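Local coordinates for 70 kDa protein (Xanthomonas sp., PDB 4B2N) that cleaves rubber oxidatively as a processive dioxygenase and carries two heme c groups, at residues A[149-153]-A[172-176]; A[263-267]-A[444-450]. All coordinates share one frame; numbering follows the deposited sequence.

Contact 1: residues A[149-153]-A[172-176]; sequences RNPYP and GLIQG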
ATOM      1  N   ARG A 149      19.803 -12.107   0.505  1.00 13.38           N
ATOM      2  CA  ARG A 149      20.294 -12.736  -0.751  1.00 13.62           C
ATOM      3  C   ARG A 149      18.989 -12.997  -1.540  1.00 13.53           C
ATOM      4  O   ARG A 149      18.018 -13.582  -0.998  1.00 13.75           O
ATOM      5  CB  ARG A 149      21.028 -14.039  -0.443  1.00 15.38           C
ATOM      6  CG  ARG A 149      21.490 -14.794  -1.675  1.00 16.85           C
ATOM      7  CD  ARG A 149      22.071 -16.126  -1.245  1.00 18.37           C
ATOM      8  NE  ARG A 149      22.272 -16.804  -2.462  1.00 24.69           N
ATOM      9  CZ  ARG A 149      21.486 -17.762  -2.895  1.00 20.00           C
ATOM     10  NH1 ARG A 149      20.493 -18.240  -2.132  1.00 20.00           N
ATOM     11  NH2 ARG A 149      21.793 -18.265  -4.073  1.00 23.76           N
ATOM     12  N   ASN A 150      18.949 -12.488  -2.772  1.00 13.08           N
ATOM     13  CA  ASN A 150      17.700 -12.430  -3.547  1.00 12.40           C
ATOM     14  C   ASN A 150      18.101 -12.951  -4.921  1.00 13.02           C
ATOM     15  O   ASN A 150      18.354 -12.205  -5.825  1.00 14.44           O
ATOM     16  CB  ASN A 150      17.254 -10.976  -3.579  1.00 12.74           C
ATOM     17  CG  ASN A 150      15.856 -10.798  -4.251  1.00 12.67           C
ATOM     18  OD1 ASN A 150      15.502  -9.653  -4.669  1.00 14.37           O
ATOM     19  ND2 ASN A 150      15.118 -11.867  -4.424  1.00 11.03           N
ATOM     20  N   PRO A 151      18.216 -14.272  -5.073  1.00 12.54           N
ATOM     21  CA  PRO A 151      19.011 -14.782  -6.235  1.00 12.06           C
ATOM     22  C   PRO A 151      18.221 -14.960  -7.543  1.00 12.95           C
ATOM     23  O   PRO A 151      16.979 -15.125  -7.542  1.00 13.08           O
ATOM     24  CB  PRO A 151      19.514 -16.147  -5.702  1.00 12.57           C
ATOM     25  CG  PRO A 151      18.392 -16.636  -4.848  1.00 12.99           C
ATOM     26  CD  PRO A 151      17.831 -15.367  -4.151  1.00 12.37           C
ATOM     27  N   TYR A 152      18.944 -14.973  -8.663  1.00 13.00           N
ATOM     28  CA  TYR A 152      18.326 -15.396  -9.932  1.00 13.14           C
ATOM     29  C   TYR A 152      19.417 -16.120 -10.726  1.00 13.09           C
ATOM     30  O   TYR A 152      20.586 -15.879 -10.466  1.00 13.30           O
ATOM     31  CB  TYR A 152      17.792 -14.196 -10.713  1.00 12.58           C
ATOM     32  CG  TYR A 152      18.821 -13.369 -11.457  1.00 14.02           C
ATOM     33  CD1 TYR A 152      19.156 -13.711 -12.835  1.00 15.24           C
ATOM     34  CD2 TYR A 152      19.436 -12.262 -10.847  1.00 13.94           C
ATOM     35  CE1 TYR A 152      20.076 -12.925 -13.556  1.00 16.01           C
ATOM     36  CE2 TYR A 152      20.324 -11.488 -11.577  1.00 15.73           C
ATOM     37  CZ  TYR A 152      20.613 -11.823 -12.915  1.00 15.13           C
ATOM     38  OH  TYR A 152      21.465 -11.085 -13.661  1.00 15.92           O
ATOM     39  N   PRO A 153      19.021 -17.055 -11.639  1.00 14.04           N
ATOM     40  CA  PRO A 153      20.104 -17.813 -12.299  1.00 14.64           C
ATOM     41  C   PRO A 153      20.644 -17.064 -13.530  1.00 15.37           C
ATOM     42  O   PRO A 153      19.865 -16.544 -14.354  1.00 15.52           O
ATOM     43  CB  PRO A 153      19.373 -19.102 -12.763  1.00 13.88           C
ATOM     44  CG  PRO A 153      17.970 -18.607 -13.062  1.00 14.27           C
ATOM     45  CD  PRO A 153      17.685 -17.628 -11.941  1.00 12.68           C
ATOM     46  N   GLY A 172      12.446  -5.851  -4.234  1.00 11.78           N
ATOM     47  CA  GLY A 172      11.362  -5.384  -5.146  1.00 11.54           C
ATOM     48  C   GLY A 172      11.159  -6.232  -6.368  1.00 11.94           C
ATOM     49  O   GLY A 172      10.093  -6.198  -6.988  1.00 12.04           O
ATOM     50  N   LEU A 173      12.193  -6.961  -6.742  1.00 11.73           N
ATOM     51  CA  LEU A 173      12.019  -7.992  -7.784  1.00 11.88           C
ATOM     52  C   LEU A 173      12.297  -9.292  -7.066  1.00 12.28           C
ATOM     53  O   LEU A 173      13.016  -9.326  -6.027  1.00 12.16           O
ATOM     54  CB  LEU A 173      13.018  -7.901  -8.957  1.00 11.64           C
ATOM     55  CG  LEU A 173      12.889  -6.624  -9.828  1.00 13.27           C
ATOM     56  CD1 LEU A 173      13.970  -6.487 -10.904  1.00 13.06           C
ATOM     57  CD2 LEU A 173      11.479  -6.442 -10.437  1.00 12.80           C
ATOM     58  N   ILE A 174      11.777 -10.381  -7.669  1.00 11.97           N
ATOM     59  CA  ILE A 174      11.977 -11.676  -7.074  1.00 12.91           C
ATOM     60  C   ILE A 174      11.980 -12.750  -8.143  1.00 13.17           C
ATOM     61  O   ILE A 174      11.234 -12.673  -9.129  1.00 13.75           O
ATOM     62  CB  ILE A 174      10.896 -11.954  -5.942  1.00 12.98           C
ATOM     63  CG1 ILE A 174      11.326 -13.141  -5.063  1.00 13.13           C
ATOM     64  CG2 ILE A 174       9.478 -12.159  -6.564  1.00 12.78           C
ATOM     65  CD1 ILE A 174      10.389 -13.464  -3.871  1.00 12.46           C
ATOM     66  N   GLN A 175      12.829 -13.743  -7.939  1.00 13.05           N
ATOM     67  CA  GLN A 175      12.620 -15.011  -8.582  1.00 13.05           C
ATOM     68  C   GLN A 175      11.823 -15.934  -7.616  1.00 13.12           C
ATOM     69  O   GLN A 175      10.688 -16.308  -7.921  1.00 13.75           O
ATOM     70  CB  GLN A 175      13.947 -15.690  -8.993  1.00 12.99           C
ATOM     71  CG  GLN A 175      13.761 -17.155  -9.392  1.00 12.42           C
ATOM     72  CD  GLN A 175      15.020 -18.021  -9.410  1.00 13.45           C
ATOM     73  OE1 GLN A 175      15.022 -19.032 -10.085  1.00 13.83           O
ATOM     74  NE2 GLN A 175      16.054 -17.646  -8.646  1.00 12.26           N
ATOM     75  N   GLY A 176      12.439 -16.271  -6.470  1.00 13.09           N
ATOM     76  CA  GLY A 176      11.767 -16.965  -5.444  1.00 13.73           C
ATOM     77  C   GLY A 176      11.379 -18.377  -5.803  1.00 15.46           C
ATOM     78  O   GLY A 176      11.844 -18.917  -6.808  1.00 16.75           O
TER
HETATM   79  O   HOH W   1      14.903 -14.437  -5.833  1.00 12.75           O
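The side-chain amide of Q175 is the flat group at the centre of this contact. P151 O faces NE2, tilted 16° out of the amide plane, and off one side of that plane lies the P153 ring, its CD 3.5 Å from Q175 OE1. Within 149-153, P151 CB lies over one face of the R149 guanidinium, offset toward its rim. Q175 NE2 gives P151 O a hydrogen bond of 2.9 Å, reaching the oxygen from above the carbonyl plane rather than along a lone pair. With CG anti to the backbone N (chi1 167°) and an extended chain beyond, Q175 spans the gap between the segments. Glutamine suits this place because one amide both gives and takes: NE2 also bonds G164 O, while OE1 accepts from G185 N. A water adds a second link, donating to P151 O (2.8 Å) and accepting from Q175 N (3.0 Å), giving P151 O two donors.

The two segments belong to different small antiparallel sheets. Strand 151-152 pairs with 167-168, and strand 173-174 is an outer strand of a three-stranded sheet; the side chain of Q175 and the water thus tie sheet to sheet. P151 has no N-H to spend, and its strand pairs through the neighbours, N150 with L169 and Y152 with G167. At the other end the amide of N150 swings over to the L173 carbonyl, its CG 3.7 Å from L173 O, and crosses the I174 side chain at about a right angle. Y152 sends its phenol elsewhere, OH bonding H118 ND1 and the ring meeting Y117 edge-to-face.

Contact 2: residues A[263-267]-A[444-450]; sequences DMETL and AWNSGWW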
ATOM      1  N   ASP A 263     -13.759 -15.954 -11.044  1.00 15.57           N
ATOM      2  CA  ASP A 263     -14.998 -16.289 -10.375  1.00 15.91           C
ATOM      3  C   ASP A 263     -14.853 -15.786  -8.926  1.00 16.63           C
ATOM      4  O   ASP A 263     -13.852 -16.038  -8.230  1.00 16.61           O
ATOM      5  CB  ASP A 263     -15.148 -17.825 -10.454  1.00 16.37           C
ATOM      6  CG  ASP A 263     -16.419 -18.327  -9.777  1.00 16.91           C
ATOM      7  OD1 ASP A 263     -16.596 -18.050  -8.574  1.00 17.47           O
ATOM      8  OD2 ASP A 263     -17.262 -19.022 -10.421  1.00 16.92           O
ATOM      9  N   MET A 264     -15.813 -15.015  -8.477  1.00 16.72           N
ATOM     10  CA  MET A 264     -15.687 -14.352  -7.214  1.00 16.23           C
ATOM     11  C   MET A 264     -16.019 -15.232  -6.015  1.00 17.89           C
ATOM     12  O   MET A 264     -15.902 -14.772  -4.904  1.00 15.66           O
ATOM     13  CB  MET A 264     -16.649 -13.178  -7.235  1.00 16.03           C
ATOM     14  CG  MET A 264     -16.176 -12.185  -8.312  1.00 15.45           C
ATOM     15  SD  MET A 264     -14.765 -11.181  -7.772  1.00 17.88           S
ATOM     16  CE  MET A 264     -15.600 -10.146  -6.529  1.00 16.05           C
ATOM     17  N   GLU A 265     -16.419 -16.491  -6.275  1.00 17.16           N
ATOM     18  CA  GLU A 265     -16.663 -17.456  -5.221  1.00 18.75           C
ATOM     19  C   GLU A 265     -15.563 -18.506  -5.132  1.00 19.46           C
ATOM     20  O   GLU A 265     -15.299 -19.034  -4.047  1.00 19.91           O
ATOM     21  CB  GLU A 265     -17.992 -18.141  -5.454  1.00 19.78           C
ATOM     22  CG  GLU A 265     -19.215 -17.231  -5.290  1.00 19.74           C
ATOM     23  CD  GLU A 265     -20.452 -18.036  -5.610  1.00 24.84           C
ATOM     24  OE1 GLU A 265     -20.887 -18.121  -6.785  1.00 28.93           O
ATOM     25  OE2 GLU A 265     -20.974 -18.660  -4.688  1.00 25.29           O
ATOM     26  N   THR A 266     -14.924 -18.821  -6.268  1.00 17.63           N
ATOM     27  CA  THR A 266     -14.002 -19.942  -6.297  1.00 16.90           C
ATOM     28  C   THR A 266     -12.568 -19.539  -6.676  1.00 18.47           C
ATOM     29  O   THR A 266     -11.656 -20.276  -6.398  1.00 17.59           O
ATOM     30  CB  THR A 266     -14.452 -21.010  -7.310  1.00 18.06           C
ATOM     31  OG1 THR A 266     -14.234 -20.519  -8.646  1.00 17.13           O
ATOM     32  CG2 THR A 266     -15.951 -21.344  -7.080  1.00 18.63           C
ATOM     33  N   LEU A 267     -12.397 -18.350  -7.265  1.00 16.52           N
ATOM     34  CA  LEU A 267     -11.136 -17.897  -7.795  1.00 16.38           C
ATOM     35  C   LEU A 267     -10.685 -18.661  -9.047  1.00 17.18           C
ATOM     36  O   LEU A 267      -9.539 -18.509  -9.455  1.00 18.01           O
ATOM     37  CB  LEU A 267     -10.008 -17.794  -6.692  1.00 14.63           C
ATOM     38  CG  LEU A 267     -10.386 -17.042  -5.394  1.00 13.86           C
ATOM     39  CD1 LEU A 267      -9.119 -17.005  -4.461  1.00 13.07           C
ATOM     40  CD2 LEU A 267     -10.928 -15.677  -5.734  1.00 13.94           C
ATOM     41  N   ALA A 444     -20.743  -7.601  -5.535  1.00 13.72           N
ATOM     42  CA  ALA A 444     -19.975  -8.694  -6.127  1.00 15.93           C
ATOM     43  C   ALA A 444     -18.906  -9.241  -5.132  1.00 14.63           C
ATOM     44  O   ALA A 444     -18.655 -10.442  -5.004  1.00 14.93           O
ATOM     45  CB  ALA A 444     -19.245  -8.199  -7.363  1.00 15.97           C
ATOM     46  N   TRP A 445     -18.194  -8.293  -4.517  1.00 14.82           N
ATOM     47  CA  TRP A 445     -17.230  -8.595  -3.485  1.00 14.43           C
ATOM     48  C   TRP A 445     -17.884  -9.264  -2.264  1.00 14.58           C
ATOM     49  O   TRP A 445     -17.401 -10.306  -1.761  1.00 13.75           O
ATOM     50  CB  TRP A 445     -16.580  -7.256  -3.066  1.00 13.94           C
ATOM     51  CG  TRP A 445     -15.675  -7.427  -1.891  1.00 13.61           C
ATOM     52  CD1 TRP A 445     -16.042  -7.542  -0.559  1.00 14.42           C
ATOM     53  CD2 TRP A 445     -14.236  -7.519  -1.920  1.00 13.90           C
ATOM     54  NE1 TRP A 445     -14.919  -7.678   0.242  1.00 14.49           N
ATOM     55  CE2 TRP A 445     -13.804  -7.672  -0.541  1.00 14.28           C
ATOM     56  CE3 TRP A 445     -13.269  -7.484  -2.947  1.00 14.31           C
ATOM     57  CZ2 TRP A 445     -12.450  -7.816  -0.188  1.00 13.23           C
ATOM     58  CZ3 TRP A 445     -11.898  -7.592  -2.574  1.00 15.03           C
ATOM     59  CH2 TRP A 445     -11.508  -7.732  -1.221  1.00 13.82           C
ATOM     60  N   ASN A 446     -18.922  -8.604  -1.710  1.00 15.05           N
ATOM     61  CA  ASN A 446     -19.637  -9.023  -0.501  1.00 14.49           C
ATOM     62  C   ASN A 446     -20.217 -10.429  -0.570  1.00 15.95           C
ATOM     63  O   ASN A 446     -20.426 -11.080   0.454  1.00 17.77           O
ATOM     64  CB  ASN A 446     -20.772  -8.046  -0.219  1.00 15.41           C
ATOM     65  CG  ASN A 446     -20.258  -6.695   0.235  1.00 17.19           C
ATOM     66  OD1 ASN A 446     -19.061  -6.581   0.567  1.00 17.09           O
ATOM     67  ND2 ASN A 446     -21.133  -5.668   0.282  1.00 17.50           N
ATOM     68  N   SER A 447     -20.525 -10.886  -1.773  1.00 15.35           N
ATOM     69  CA  SER A 447     -21.193 -12.152  -1.968  1.00 15.71           C
ATOM     70  C   SER A 447     -20.207 -13.237  -2.408  1.00 16.08           C
ATOM     71  O   SER A 447     -20.611 -14.153  -3.115  1.00 16.50           O
ATOM     72  CB  SER A 447     -22.308 -11.993  -3.055  1.00 15.65           C
ATOM     73  OG  SER A 447     -21.715 -11.596  -4.299  1.00 14.79           O
ATOM     74  N   GLY A 448     -18.919 -13.161  -2.035  1.00 14.94           N
ATOM     75  CA  GLY A 448     -18.047 -14.274  -2.454  1.00 15.26           C
ATOM     76  C   GLY A 448     -16.847 -14.502  -1.557  1.00 14.94           C
ATOM     77  O   GLY A 448     -16.794 -14.045  -0.415  1.00 13.15           O
ATOM     78  N   TRP A 449     -15.825 -15.111  -2.123  1.00 13.14           N
ATOM     79  CA  TRP A 449     -14.661 -15.520  -1.344  1.00 14.27           C
ATOM     80  C   TRP A 449     -13.965 -14.284  -0.749  1.00 13.51           C
ATOM     81  O   TRP A 449     -13.512 -14.287   0.403  1.00 14.34           O
ATOM     82  CB  TRP A 449     -13.747 -16.336  -2.324  1.00 14.02           C
ATOM     83  CG  TRP A 449     -12.433 -16.709  -1.687  1.00 14.21           C
ATOM     84  CD1 TRP A 449     -12.114 -17.867  -0.966  1.00 15.55           C
ATOM     85  CD2 TRP A 449     -11.231 -15.885  -1.680  1.00 14.33           C
ATOM     86  NE1 TRP A 449     -10.813 -17.816  -0.519  1.00 15.53           N
ATOM     87  CE2 TRP A 449     -10.218 -16.630  -0.934  1.00 15.48           C
ATOM     88  CE3 TRP A 449     -10.905 -14.591  -2.174  1.00 13.77           C
ATOM     89  CZ2 TRP A 449      -8.932 -16.105  -0.708  1.00 13.75           C
ATOM     90  CZ3 TRP A 449      -9.625 -14.102  -1.977  1.00 12.55           C
ATOM     91  CH2 TRP A 449      -8.655 -14.831  -1.224  1.00 13.85           C
ATOM     92  N   TRP A 450     -13.917 -13.196  -1.492  1.00 13.10           N
ATOM     93  CA  TRP A 450     -13.259 -11.997  -1.006  1.00 13.49           C
ATOM     94  C   TRP A 450     -13.828 -11.542   0.311  1.00 14.04           C
ATOM     95  O   TRP A 450     -13.067 -11.112   1.204  1.00 14.47           O
ATOM     96  CB  TRP A 450     -13.362 -10.909  -2.078  1.00 14.19           C
ATOM     97  CG  TRP A 450     -12.631 -11.359  -3.298  1.00 13.64           C
ATOM     98  CD1 TRP A 450     -13.158 -11.974  -4.427  1.00 13.62           C
ATOM     99  CD2 TRP A 450     -11.170 -11.308  -3.510  1.00 14.10           C
ATOM    100  NE1 TRP A 450     -12.138 -12.316  -5.282  1.00 14.55           N
ATOM    101  CE2 TRP A 450     -10.923 -11.938  -4.777  1.00 14.78           C
ATOM    102  CE3 TRP A 450     -10.102 -10.766  -2.791  1.00 13.87           C
ATOM    103  CZ2 TRP A 450      -9.626 -11.994  -5.330  1.00 14.84           C
ATOM    104  CZ3 TRP A 450      -8.838 -10.819  -3.314  1.00 15.10           C
ATOM    105  CH2 TRP A 450      -8.591 -11.456  -4.557  1.00 14.53           C
TER
HETATM  106  O   HOH W   2     -12.377 -13.426  -7.928  1.00 34.51           O
HETATM  107  O   HOH W   3     -16.223 -11.996  -3.309  1.00 18.08           O
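L267 drives its CD1 methyl onto the W449 indole, 3.5 Å from the centroid of the six-membered ring and almost on the ring normal, a CH-pi contact square over the face. Its other methyl, CD2, reaches W450 NE1 at 3.6 Å, so the branched leucine fits the corner where the two indoles meet, W449 CZ3 over one face of W450. M264 closes the other flank. Its chain, bent at chi2 and chi3 (-77° and -70°), curls back to bring SD obliquely beside the W450 ring, a Met-aromatic contact, and CE to 3.4 Å from A444 O; an unbranched, flexible side chain suits so curved a path. The backbones are equally close: W449 N donates to M264 O (2.8 Å), and G448 CA lies 3.3 Å from that same oxygen, an approach that the absence of a side chain permits.

The contact is less direct where waters bridge the segments. One water accepts a hydrogen bond from W450 NE1 and donates one to D263 O; a second lies among M264 O, W445 O and W450 N, the last bond weak. E265 CG approaches S447 O at 4.0 Å. D263 OD1 accepts from E265 N, an Asx turn, and also from T266 N, the wider Asx motif; L267 N bonds D263 O, while D263 OD2 forms a salt bridge with R473.

Loop 263-267 follows helix 253-261 and meets the chain where helix 439-446 ends. Helix 467-481 lies against M264 and E265, with R477 bonding both A444 O and S447 O, and V319 of helix 312-319 touches L267, W449 and W450.

How the contacts relate
Both contacts are buried, at similar distances from the centre of the chain, yet they share no elements: their centres stand 32 Å apart and their nearest atoms about 18 Å. Contact 1 joins two small sheets close in sequence, whereas contact 2 joins a loop to a helix end 177 residues away, among helices. The chemistry follows. Contact 1, the smaller, works mainly through polar groups, with an amide and a water meeting backbone atoms; contact 2 buries 408 Å² and relies on aliphatic and sulfur groups against tryptophans, with one direct backbone bond. The side chain of I174 is about 9 Å from a bound heme c and that of W450 about 11 Å.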